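Local structure of sulfhydryl oxidase 1 (Homo sapiens, 3LLK) at residues K47-L52 and S68-L73; P60-F65 and G96-K101. The protein oxidises thiols to disulfides with FAD as cofactor and, as in related sulfhydryl oxidases, probably passes the electrons to oxygen to form hydrogen peroxide. All blocks are in the same frame, centred on the assembly; numbering follows the deposited sequence.

Interaction 1: K47-L52 and S68-L73; sequences KFVAVL and SVNEWL
Val49 and Asn70 meet where helices 39-55 and 60-75, consecutive in the chain and joined by a short turn, pack as an antiparallel helical hairpin of the mainly helical sulfhydryl oxidase fold. The local axes come within 9.1 Å and run at 147° to each other, close enough for a side chain of one helix to reach the backbone of the next. Val49 divides its methyls: CG1 faces Asn70 and Val69, CG2 faces Leu73. CG1, anti to its own backbone N (chi1 170°), lies 3.7 Å from Asn70 CA and also borders Val69 CG1. CG2 meets Leu73 tip to tip, with Leu73 CD1 3.7 Å away. Asn70 slides past Val49 in the opposite direction. Its chi1 of -169° sets CG anti to the backbone N, and the carboxamide beyond it lies against the backbone of Ala50. The contact is van der Waals packing, not a polar bond, although the group is buried. An alanine in place of Asn70 would keep CB beside Val49 CG1 but lose the carboxamide, and would probably leave a gap over the backbone of Ala50. Around this seam, Val69 and Leu73 also pack on Phe86 of helix 83-92, while Phe48, Val51 and Leu52 of the other helix turn to Leu129 of helix 118-134. The hairpin thus sits between helices 83-92 and 118-134. The end of the Asn70 side chain lies close to Ala50 through both polar atoms: ND2 is 3.5 Å from Ala50 CA, and OD1 is 3.8 Å from the same carbon.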
# COMPACT_ATOMS: atom_id res chain seq x y z
N LYS A 47 13.90 4.47 -0.28
CA LYS A 47 12.99 5.35 0.45
C LYS A 47 11.76 4.57 0.89
O LYS A 47 11.25 4.79 1.99
CB LYS A 47 12.58 6.54 -0.42
CG LYS A 47 13.66 7.60 -0.56
CD LYS A 47 13.22 8.77 -1.42
CE LYS A 47 14.33 9.82 -1.54
NZ LYS A 47 14.02 10.89 -2.53
N PHE A 48 11.28 3.67 0.04
CA PHE A 48 10.10 2.87 0.38
C PHE A 48 10.42 1.86 1.48
O PHE A 48 9.61 1.66 2.38
CB PHE A 48 9.56 2.15 -0.86
CG PHE A 48 8.22 1.48 -0.64
CD1 PHE A 48 7.07 2.25 -0.50
CD2 PHE A 48 8.13 0.10 -0.56
CE1 PHE A 48 5.83 1.64 -0.29
CE2 PHE A 48 6.89 -0.52 -0.35
CZ PHE A 48 5.74 0.25 -0.21
N VAL A 49 11.58 1.22 1.40
CA VAL A 49 11.98 0.25 2.42
C VAL A 49 12.18 0.97 3.75
O VAL A 49 11.85 0.43 4.80
CB VAL A 49 13.27 -0.52 2.02
CG1 VAL A 49 13.78 -1.34 3.18
CG2 VAL A 49 12.99 -1.44 0.85
N ALA A 50 12.71 2.19 3.70
CA ALA A 50 12.90 2.99 4.91
C ALA A 50 11.53 3.23 5.52
O ALA A 50 11.36 3.14 6.74
CB ALA A 50 13.57 4.33 4.58
N VAL A 51 10.55 3.53 4.67
CA VAL A 51 9.18 3.77 5.14
C VAL A 51 8.59 2.49 5.76
O VAL A 51 7.96 2.54 6.81
CB VAL A 51 8.28 4.27 3.98
CG1 VAL A 51 6.81 4.21 4.38
CG2 VAL A 51 8.65 5.70 3.62
N LEU A 52 8.82 1.35 5.11
CA LEU A 52 8.31 0.09 5.65
C LEU A 52 8.94 -0.23 7.01
O LEU A 52 8.24 -0.56 7.97
CB LEU A 52 8.60 -1.06 4.68
CG LEU A 52 7.89 -0.96 3.33
CD1 LEU A 52 8.41 -2.06 2.41
CD2 LEU A 52 6.37 -1.07 3.52
N SER A 68 16.52 -5.09 9.07
CA SER A 68 17.75 -5.72 8.58
C SER A 68 17.94 -5.45 7.08
O SER A 68 19.05 -5.21 6.62
CB SER A 68 17.73 -7.23 8.85
OG SER A 68 18.93 -7.85 8.42
N VAL A 69 16.85 -5.48 6.31
CA VAL A 69 16.94 -5.22 4.88
C VAL A 69 17.22 -3.74 4.67
O VAL A 69 18.04 -3.37 3.84
CB VAL A 69 15.63 -5.60 4.14
CG1 VAL A 69 15.73 -5.18 2.69
CG2 VAL A 69 15.40 -7.11 4.24
N ASN A 70 16.54 -2.90 5.44
CA ASN A 70 16.72 -1.45 5.35
C ASN A 70 18.19 -1.10 5.57
O ASN A 70 18.78 -0.34 4.79
CB ASN A 70 15.86 -0.75 6.40
CG ASN A 70 15.79 0.75 6.19
OD1 ASN A 70 15.65 1.52 7.15
ND2 ASN A 70 15.89 1.18 4.94
N GLU A 71 18.78 -1.64 6.63
CA GLU A 71 20.18 -1.38 6.96
C GLU A 71 21.14 -1.92 5.91
O GLU A 71 22.16 -1.29 5.60
CB GLU A 71 20.52 -1.95 8.34
CG GLU A 71 19.88 -1.18 9.48
CD GLU A 71 20.07 0.32 9.34
OE1 GLU A 71 21.22 0.76 9.14
OE2 GLU A 71 19.07 1.07 9.44
N TRP A 72 20.83 -3.08 5.35
CA TRP A 72 21.68 -3.66 4.32
C TRP A 72 21.71 -2.70 3.12
O TRP A 72 22.77 -2.46 2.54
CB TRP A 72 21.14 -5.01 3.87
CG TRP A 72 21.98 -5.63 2.80
CD1 TRP A 72 23.12 -6.36 2.97
CD2 TRP A 72 21.76 -5.56 1.38
NE1 TRP A 72 23.62 -6.76 1.76
CE2 TRP A 72 22.80 -6.27 0.76
CE3 TRP A 72 20.78 -4.96 0.58
CZ2 TRP A 72 22.90 -6.41 -0.63
CZ3 TRP A 72 20.87 -5.09 -0.81
CH2 TRP A 72 21.93 -5.81 -1.40
N LEU A 73 20.55 -2.17 2.75
CA LEU A 73 20.44 -1.24 1.63
C LEU A 73 21.23 0.03 1.90
O LEU A 73 21.95 0.51 1.02
CB LEU A 73 18.98 -0.87 1.37
CG LEU A 73 18.11 -1.90 0.66
CD1 LEU A 73 16.65 -1.44 0.64
CD2 LEU A 73 18.62 -2.09 -0.76

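Interaction 2: P60-F65 and G96-K101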
# COMPACT_ATOMS: atom_id res chain seq x y z
N PRO A 60 7.10 -8.82 15.53
CA PRO A 60 8.53 -8.72 15.83
C PRO A 60 9.49 -9.30 14.79
O PRO A 60 10.45 -8.65 14.40
CB PRO A 60 8.64 -9.41 17.19
CG PRO A 60 7.50 -10.39 17.17
CD PRO A 60 6.40 -9.56 16.59
N LEU A 61 9.25 -10.53 14.35
CA LEU A 61 10.13 -11.13 13.35
C LEU A 61 10.14 -10.34 12.04
O LEU A 61 11.19 -10.16 11.42
CB LEU A 61 9.73 -12.58 13.06
CG LEU A 61 10.32 -13.68 13.95
CD1 LEU A 61 9.71 -15.02 13.55
CD2 LEU A 61 11.83 -13.70 13.79
N VAL A 62 8.96 -9.89 11.62
CA VAL A 62 8.83 -9.13 10.37
C VAL A 62 9.46 -7.75 10.49
O VAL A 62 10.14 -7.28 9.57
CB VAL A 62 7.35 -9.01 9.94
CG1 VAL A 62 7.21 -8.07 8.75
CG2 VAL A 62 6.81 -10.38 9.57
N GLN A 63 9.26 -7.08 11.63
CA GLN A 63 9.85 -5.76 11.80
C GLN A 63 11.37 -5.87 11.86
O GLN A 63 12.08 -5.00 11.36
CB GLN A 63 9.31 -5.11 13.07
CG GLN A 63 9.00 -3.63 12.91
CD GLN A 63 8.22 -3.32 11.64
OE1 GLN A 63 7.33 -4.08 11.24
NE2 GLN A 63 8.53 -2.20 11.01
N ASN A 64 11.87 -6.95 12.47
CA ASN A 64 13.31 -7.15 12.55
C ASN A 64 13.86 -7.40 11.14
O ASN A 64 14.95 -6.96 10.79
CB ASN A 64 13.64 -8.36 13.44
CG ASN A 64 15.14 -8.64 13.50
OD1 ASN A 64 15.91 -7.86 14.06
ND2 ASN A 64 15.56 -9.76 12.90
N PHE A 65 13.09 -8.12 10.34
CA PHE A 65 13.46 -8.44 8.97
C PHE A 65 13.53 -7.16 8.12
O PHE A 65 14.49 -6.95 7.37
CB PHE A 65 12.43 -9.40 8.37
CG PHE A 65 12.52 -9.55 6.89
CD1 PHE A 65 13.50 -10.35 6.32
CD2 PHE A 65 11.61 -8.90 6.06
CE1 PHE A 65 13.58 -10.50 4.94
CE2 PHE A 65 11.68 -9.05 4.68
CZ PHE A 65 12.67 -9.85 4.12
N GLY A 96 11.71 -15.99 3.44
CA GLY A 96 10.76 -17.06 3.19
C GLY A 96 10.20 -17.61 4.49
O GLY A 96 9.01 -17.92 4.58
N ALA A 97 11.05 -17.73 5.50
CA ALA A 97 10.61 -18.23 6.79
C ALA A 97 9.80 -17.15 7.52
O ALA A 97 8.74 -17.43 8.09
CB ALA A 97 11.82 -18.66 7.63
N VAL A 98 10.31 -15.92 7.49
CA VAL A 98 9.66 -14.78 8.13
C VAL A 98 8.32 -14.41 7.49
O VAL A 98 7.35 -14.14 8.20
CB VAL A 98 10.59 -13.55 8.11
CG1 VAL A 98 9.88 -12.33 8.69
CG2 VAL A 98 11.86 -13.86 8.89
N LEU A 99 8.25 -14.37 6.17
CA LEU A 99 7.00 -14.03 5.50
C LEU A 99 6.34 -15.31 5.02
O LEU A 99 5.55 -15.92 5.76
CB LEU A 99 7.25 -13.07 4.33
CG LEU A 99 7.87 -11.72 4.75
CD1 LEU A 99 8.27 -10.91 3.52
CD2 LEU A 99 6.86 -10.93 5.61
N ALA A 100 6.66 -15.75 3.81
CA ALA A 100 6.09 -16.97 3.27
C ALA A 100 6.64 -17.23 1.88
O ALA A 100 7.23 -16.34 1.27
CB ALA A 100 4.56 -16.87 3.22
N LYS A 101 6.45 -18.45 1.39
CA LYS A 101 6.94 -18.83 0.07
C LYS A 101 5.93 -18.44 -1.01
O LYS A 101 6.31 -17.98 -2.09
CB LYS A 101 7.17 -20.34 0.01
CG LYS A 101 8.07 -20.90 1.10
CD LYS A 101 9.52 -20.49 0.91
CE LYS A 101 10.43 -21.26 1.86
NZ LYS A 101 11.87 -20.93 1.66
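Val98 directs its side chain at the first turns of helix 60-75, where Leu61, Val62 and Phe65 receive a single methyl, CG1. A chi1 of 176° sets CG1 anti to the backbone N, and this branch touches Leu61 and Phe65, one turn apart, as well as Val62. Val62 CG2 is 3.7 Å from Val98 CG1, and the two valine side chains cross obliquely. Phe65 contributes its CB, 3.9 Å from Val98 CG1. The main chain takes part as well: Leu61 O lies 3.7 Å from Val98 CG1 while accepting the helical bond from Phe65 N, so its polarity is satisfied within its own helix.

Leu99, the next residue, breaks the helical course of the chain and brings a second side chain to the same surface. Its CG is anti to the carbonyl carbon and beside the backbone N (chi1 -62°), and the two methyls beyond it divide their contacts. CD2 is 4.0 Å from Val62 CG2, whereas CD1 is 4.1 Å from Phe65 CE2 on the aromatic ring. Leu99 crosses both Val62 and Phe65 at about a right angle, and its two methyls reach residues nearly a turn apart.

Helix 16-30 closes the patch: Val62 packs on Glu20 and Leu23, Phe65 on Leu27, and Leu99 on Glu20. Val98 and Leu99 thus pack the end of the short helix 95-98, where the chain turns into a loop, against the start of helix 60-75. The contact lies apart from the FAD pocket. It is apolar helix-end packing at the periphery of a mainly helical domain, consistent with the degenerate sulfhydryl oxidase half of the pseudo-dimer.

Both contacts use helix 60-75, interaction 1 through its later turns and interaction 2 through its first. Interaction 1 is the more buried, joining two long helices side by side; interaction 2 is only partly buried and brings in a short helix with the loop that follows it. Their chemistry differs accordingly: one sets a buried carboxamide among aliphatic groups and a neighbouring backbone, the other relies on branched aliphatic chains and an aromatic ring. The centres lie about 14 Å apart. Gln63, within 60-65, joins the two regions, its NE2 hydrogen-bonded to Ala53 O and more weakly to Leu52 O at the end of 47-52.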